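Local coordinates for protein isocitrate dehydrogenase [NAD] subunit 1, mitochondrial (Saccharomyces cerevisiae, PDB 3BLX) that forms, with its sister subunit, the allosteric mitochondrial octamer that oxidises and decarboxylates isocitrate to 2-oxoglutarate with NAD(+) in the citric acid cycle, and binds mitochondrial mRNA leaders, at residues G15-V20 / P46-T51; E68-N73 / Y266-P271. All blocks are in the same frame, centred on the assembly; numbering follows the deposited sequence.

Contact 1 (G15-V20 / P46-T51)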
loop_
_atom_site.group_PDB
_atom_site.type_symbol
_atom_site.label_atom_id
_atom_site.label_comp_id
_atom_site.label_asym_id
_atom_site.label_seq_id
_atom_site.Cartn_x
_atom_site.Cartn_y
_atom_site.Cartn_z
ATOM N N GLY E 15 19.909 18.218 15.199
ATOM C CA GLY E 15 20.434 19.358 15.920
ATOM C C GLY E 15 20.931 20.492 15.051
ATOM O O GLY E 15 22.023 21.027 15.253
ATOM N N GLY E 16 20.133 20.865 14.073
ATOM C CA GLY E 16 20.509 21.973 13.213
ATOM C C GLY E 16 21.385 21.585 12.034
ATOM O O GLY E 16 21.548 22.392 11.111
ATOM N N ARG E 17 21.950 20.368 12.058
ATOM C CA ARG E 17 22.835 19.916 10.966
ATOM C C ARG E 17 22.199 18.947 9.960
ATOM O O ARG E 17 21.664 17.882 10.319
ATOM C CB ARG E 17 24.074 19.228 11.533
ATOM C CG ARG E 17 24.979 20.101 12.328
ATOM C CD ARG E 17 26.348 19.447 12.467
ATOM N NE ARG E 17 27.334 20.515 12.436
ATOM C CZ ARG E 17 28.008 20.898 11.360
ATOM N NH1 ARG E 17 27.870 20.257 10.210
ATOM N NH2 ARG E 17 28.842 21.913 11.462
ATOM N N PHE E 18 22.305 19.278 8.688
ATOM C CA PHE E 18 21.825 18.370 7.653
ATOM C C PHE E 18 22.872 17.346 7.274
ATOM O O PHE E 18 24.043 17.667 7.195
ATOM C CB PHE E 18 21.508 19.146 6.426
ATOM C CG PHE E 18 20.427 20.145 6.601
ATOM C CD1 PHE E 18 19.110 19.782 6.429
ATOM C CD2 PHE E 18 20.727 21.467 6.887
ATOM C CE1 PHE E 18 18.101 20.713 6.552
ATOM C CE2 PHE E 18 19.723 22.399 7.011
ATOM C CZ PHE E 18 18.410 22.020 6.844
ATOM N N THR E 19 22.452 16.103 7.062
ATOM C CA THR E 19 23.316 15.106 6.448
ATOM C C THR E 19 22.973 15.031 4.968
ATOM O O THR E 19 21.875 14.642 4.628
ATOM C CB THR E 19 23.109 13.721 7.052
ATOM O OG1 THR E 19 23.372 13.785 8.450
ATOM C CG2 THR E 19 24.055 12.722 6.414
ATOM N N VAL E 20 23.883 15.433 4.086
ATOM C CA VAL E 20 23.621 15.252 2.663
ATOM C C VAL E 20 24.579 14.286 1.958
ATOM O O VAL E 20 25.765 14.231 2.233
ATOM C CB VAL E 20 23.475 16.585 1.894
ATOM C CG1 VAL E 20 23.384 17.750 2.874
ATOM C CG2 VAL E 20 24.577 16.745 0.889
ATOM N N PRO E 46 26.224 24.258 8.306
ATOM C CA PRO E 46 25.762 23.112 9.106
ATOM C C PRO E 46 25.414 21.905 8.231
ATOM O O PRO E 46 24.301 21.395 8.245
ATOM C CB PRO E 46 24.490 23.639 9.796
ATOM C CG PRO E 46 24.283 25.040 9.311
ATOM C CD PRO E 46 25.162 25.266 8.136
ATOM N N ILE E 47 26.384 21.448 7.465
ATOM C CA ILE E 47 26.175 20.308 6.609
ATOM C C ILE E 47 27.250 19.273 6.850
ATOM O O ILE E 47 28.435 19.584 6.840
ATOM C CB ILE E 47 26.144 20.738 5.133
ATOM C CG1 ILE E 47 24.863 21.518 4.855
ATOM C CG2 ILE E 47 26.241 19.531 4.223
ATOM C CD1 ILE E 47 24.678 21.903 3.432
ATOM N N ASP E 48 26.823 18.046 7.115
ATOM C CA ASP E 48 27.722 16.905 7.213
ATOM C C ASP E 48 27.607 16.047 5.951
ATOM O O ASP E 48 26.526 15.599 5.585
ATOM C CB ASP E 48 27.382 16.065 8.439
ATOM C CG ASP E 48 27.699 16.772 9.773
ATOM O OD1 ASP E 48 28.541 17.698 9.792
ATOM O OD2 ASP E 48 27.107 16.379 10.809
ATOM N N TRP E 49 28.718 15.828 5.270
ATOM C CA TRP E 49 28.689 15.020 4.064
ATOM C C TRP E 49 28.704 13.546 4.400
ATOM O O TRP E 49 29.459 13.107 5.256
ATOM C CB TRP E 49 29.873 15.343 3.190
ATOM C CG TRP E 49 30.029 16.809 2.896
ATOM C CD1 TRP E 49 30.981 17.644 3.392
ATOM C CD2 TRP E 49 29.218 17.598 2.014
ATOM N NE1 TRP E 49 30.808 18.901 2.889
ATOM C CE2 TRP E 49 29.739 18.904 2.033
ATOM C CE3 TRP E 49 28.109 17.324 1.207
ATOM C CZ2 TRP E 49 29.201 19.930 1.279
ATOM C CZ3 TRP E 49 27.557 18.361 0.475
ATOM C CH2 TRP E 49 28.106 19.639 0.509
ATOM N N GLU E 50 27.846 12.781 3.739
ATOM C CA GLU E 50 27.927 11.334 3.829
ATOM C C GLU E 50 28.443 10.933 2.474
ATOM O O GLU E 50 27.683 10.729 1.538
ATOM C CB GLU E 50 26.570 10.724 4.075
ATOM C CG GLU E 50 26.565 9.185 4.164
ATOM C CD GLU E 50 25.194 8.575 4.576
ATOM O OE1 GLU E 50 24.920 7.415 4.213
ATOM O OE2 GLU E 50 24.383 9.240 5.262
ATOM N N THR E 51 29.755 10.869 2.365
ATOM C CA THR E 51 30.382 10.742 1.074
ATOM C C THR E 51 30.412 9.287 0.577
ATOM O O THR E 51 30.716 8.373 1.315
ATOM C CB THR E 51 31.754 11.487 1.032
ATOM O OG1 THR E 51 32.645 10.801 0.162
ATOM C CG2 THR E 51 32.371 11.580 2.401
#
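Four backbone hydrogen bonds join strand 17-20 to strand 47-51. That from Asp48 N to Phe18 O, 2.8 Å, runs nearly along the C=O axis; Glu50 N reaches Val20 O from above the carbonyl plane. The tight face carries Phe18, Val20, Ile47 and Trp49. Val20 uses both branches: CG1 meets Ile47 CG2 at 3.6 Å, and CG2 lies beside the six-membered part of the indole. Ile47 CG2 lies over one indole face, near its rim, 3.9 Å above the plane. Branched and aromatic side chains suit this face because helices 27-42 and 289-302 pack on it. The strands, parallel with axes 21° apart, end a right-handed beta-alpha-beta crossover through helix 27-42, in the isocitrate/isopropylmalate dehydrogenase fold. The other face, with Thr19 and Asp48, is polar and partly exposed. Arg17 NH1 forms a salt bridge of 2.7 Å to Asp48 OD1, guanidinium and carboxylate planes 5° apart, while Pro46 CA lies over one guanidinium face. The second subunit approaches here: Arg17 NE hydrogen-bonds to its His301 O, and Asp48 OD2 has a long, weak ion pair with its Lys172. At Gly16, phi 86°, a CB would jam against the preceding carbonyl O.

Contact 2 (E68-N73 / Y266-P271)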
loop_
_atom_site.group_PDB
_atom_site.type_symbol
_atom_site.label_atom_id
_atom_site.label_comp_id
_atom_site.label_asym_id
_atom_site.label_seq_id
_atom_site.Cartn_x
_atom_site.Cartn_y
_atom_site.Cartn_z
ATOM N N GLU E 68 20.869 3.995 -1.508
ATOM C CA GLU E 68 20.525 3.773 -0.110
ATOM C C GLU E 68 20.788 5.025 0.749
ATOM O O GLU E 68 19.982 5.380 1.620
ATOM C CB GLU E 68 21.264 2.540 0.423
ATOM C CG GLU E 68 20.378 1.602 1.283
ATOM C CD GLU E 68 19.025 1.245 0.622
ATOM O OE1 GLU E 68 17.993 1.278 1.326
ATOM O OE2 GLU E 68 18.978 0.927 -0.593
ATOM N N SER E 69 21.894 5.704 0.468
ATOM C CA SER E 69 22.198 6.952 1.132
ATOM C C SER E 69 21.181 8.041 0.807
ATOM O O SER E 69 20.759 8.766 1.704
ATOM C CB SER E 69 23.612 7.397 0.781
ATOM O OG SER E 69 23.926 8.633 1.384
ATOM N N LEU E 70 20.775 8.150 -0.463
ATOM C CA LEU E 70 19.737 9.106 -0.847
ATOM C C LEU E 70 18.390 8.799 -0.229
ATOM O O LEU E 70 17.665 9.709 0.125
ATOM C CB LEU E 70 19.599 9.207 -2.334
ATOM C CG LEU E 70 20.643 10.148 -2.935
ATOM C CD1 LEU E 70 20.740 9.917 -4.418
ATOM C CD2 LEU E 70 20.320 11.595 -2.641
ATOM N N LYS E 71 18.068 7.522 -0.064
ATOM C CA LYS E 71 16.825 7.165 0.571
ATOM C C LYS E 71 16.766 7.659 2.015
ATOM O O LYS E 71 15.701 8.078 2.493
ATOM C CB LYS E 71 16.601 5.666 0.484
ATOM C CG LYS E 71 15.947 5.268 -0.829
ATOM C CD LYS E 71 16.265 3.838 -1.256
ATOM C CE LYS E 71 15.168 2.859 -0.902
ATOM N NZ LYS E 71 15.429 1.599 -1.631
ATOM N N ARG E 72 17.920 7.631 2.682
ATOM C CA ARG E 72 18.032 8.098 4.049
ATOM C C ARG E 72 18.079 9.612 4.134
ATOM O O ARG E 72 17.410 10.204 4.953
ATOM C CB ARG E 72 19.278 7.531 4.698
ATOM C CG ARG E 72 19.283 6.041 4.875
ATOM C CD ARG E 72 20.354 5.623 5.862
ATOM N NE ARG E 72 21.690 5.853 5.328
ATOM C CZ ARG E 72 22.299 5.015 4.498
ATOM N NH1 ARG E 72 21.679 3.904 4.122
ATOM N NH2 ARG E 72 23.520 5.275 4.045
ATOM N N ASN E 73 18.870 10.241 3.281
ATOM C CA ASN E 73 19.116 11.668 3.446
ATOM C C ASN E 73 18.170 12.553 2.642
ATOM O O ASN E 73 17.898 13.673 3.036
ATOM C CB ASN E 73 20.574 12.009 3.129
ATOM C CG ASN E 73 21.553 11.174 3.904
ATOM O OD1 ASN E 73 21.267 10.683 4.999
ATOM N ND2 ASN E 73 22.737 11.023 3.347
ATOM N N TYR E 266 12.886 13.284 -3.389
ATOM C CA TYR E 266 14.338 13.369 -3.469
ATOM C C TYR E 266 14.807 14.519 -4.346
ATOM O O TYR E 266 14.094 14.957 -5.253
ATOM C CB TYR E 266 14.919 12.055 -3.987
ATOM C CG TYR E 266 14.440 10.846 -3.233
ATOM C CD1 TYR E 266 13.466 10.028 -3.765
ATOM C CD2 TYR E 266 14.923 10.550 -1.975
ATOM C CE1 TYR E 266 12.993 8.939 -3.088
ATOM C CE2 TYR E 266 14.458 9.458 -1.271
ATOM C CZ TYR E 266 13.485 8.654 -1.836
ATOM O OH TYR E 266 13.006 7.552 -1.145
ATOM N N ALA E 267 15.991 15.036 -4.061
ATOM C CA ALA E 267 16.577 16.050 -4.919
ATOM C C ALA E 267 18.063 15.769 -4.992
ATOM O O ALA E 267 18.699 15.426 -3.997
ATOM C CB ALA E 267 16.309 17.425 -4.381
ATOM N N VAL E 268 18.621 15.901 -6.177
ATOM C CA VAL E 268 20.042 15.669 -6.352
ATOM C C VAL E 268 20.600 16.804 -7.195
ATOM O O VAL E 268 20.121 17.058 -8.300
ATOM C CB VAL E 268 20.298 14.331 -7.079
ATOM C CG1 VAL E 268 21.742 14.240 -7.533
ATOM C CG2 VAL E 268 19.922 13.145 -6.203
ATOM N N PHE E 269 21.606 17.491 -6.670
ATOM C CA PHE E 269 22.157 18.664 -7.346
ATOM C C PHE E 269 23.460 18.345 -8.040
ATOM O O PHE E 269 24.261 17.582 -7.519
ATOM C CB PHE E 269 22.301 19.822 -6.359
ATOM C CG PHE E 269 20.988 20.268 -5.800
ATOM C CD1 PHE E 269 20.290 21.311 -6.379
ATOM C CD2 PHE E 269 20.403 19.571 -4.764
ATOM C CE1 PHE E 269 19.069 21.690 -5.888
ATOM C CE2 PHE E 269 19.178 19.940 -4.262
ATOM C CZ PHE E 269 18.509 21.016 -4.829
ATOM N N GLU E 270 23.648 18.910 -9.234
ATOM C CA GLU E 270 24.743 18.504 -10.120
ATOM C C GLU E 270 24.769 19.402 -11.324
ATOM O O GLU E 270 23.730 19.877 -11.760
ATOM C CB GLU E 270 24.561 17.060 -10.596
ATOM C CG GLU E 270 23.678 16.923 -11.828
ATOM C CD GLU E 270 23.825 15.573 -12.557
ATOM O OE1 GLU E 270 24.875 14.908 -12.404
ATOM O OE2 GLU E 270 22.889 15.177 -13.295
ATOM N N PRO E 271 25.960 19.639 -11.872
ATOM C CA PRO E 271 26.132 20.498 -13.050
ATOM C C PRO E 271 25.196 20.107 -14.210
ATOM O O PRO E 271 25.090 18.933 -14.593
ATOM C CB PRO E 271 27.590 20.268 -13.436
ATOM C CG PRO E 271 28.257 19.846 -12.185
ATOM C CD PRO E 271 27.228 19.039 -11.431
#
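Apolar contact carries the inner half of this meeting between the end of helix 60-73 and the short strand 267-269. Leu70 projects from the helix toward the strand, its CG anti to the carbonyl carbon (chi1 -82°), and its forked tip straddles one methyl of Val268: CD1 lies 3.8 Å and CD2 3.9 Å from Val268 CG2. The two side chains cross at about a right angle. Leucine suits a buried helix position that must span the gap to a sheet, whereas the compact, beta-branched valine suits the strand it meets.

The helix lies against a sheet in which strand 267-269 runs parallel to strand 75-80 and antiparallel to strand 258-262, within the isocitrate/isopropylmalate dehydrogenase fold. Ala267 and Phe269 make backbone hydrogen bonds to Gly76, so the strand is fixed by its sheet neighbours, and no hydrogen bond links it to residues 68-73.

Van der Waals contacts of Tyr266 make up the partly exposed side. Its long, flat side chain suits the place by spanning from the strand end to the helix backbone, where CE2 comes 3.5 Å from Leu70 O and 3.8 Å from Lys71 CA. Beyond the ring, the phenolic OH lies alongside the lysine methylenes, reaching Lys71 CG at 3.7 Å.

No salt bridge joins the two segments. Although CB of Lys71 points away from the strand, its long chain can serve both surroundings: the methylenes pass the phenol, and within the helix NZ makes a long salt bridge of 3.8 Å to Glu68 OE2.

How the contacts relate
The centres of the two contacts lie 13 Å apart, and the final turn of helix 60-73 bridges them. Glu50 of contact 1 grips that turn with both carboxylate oxygens: OE1 makes a salt bridge of 2.6 Å to Arg72 NH2, while OE2 lies 3.1 Å from Asn73 ND2 in a probable hydrogen bond. Strand 47-51 and helix 60-73 are successive elements of the chain, and both contacts reach the same sheet and touch the second subunit. Contact 1 lies away from the annotated sites. Contact 2 is nearer: the Val268 side chain is about 10 Å from that of Arg98 and about 12 Å from that of Arg129, both substrate-binding by similarity.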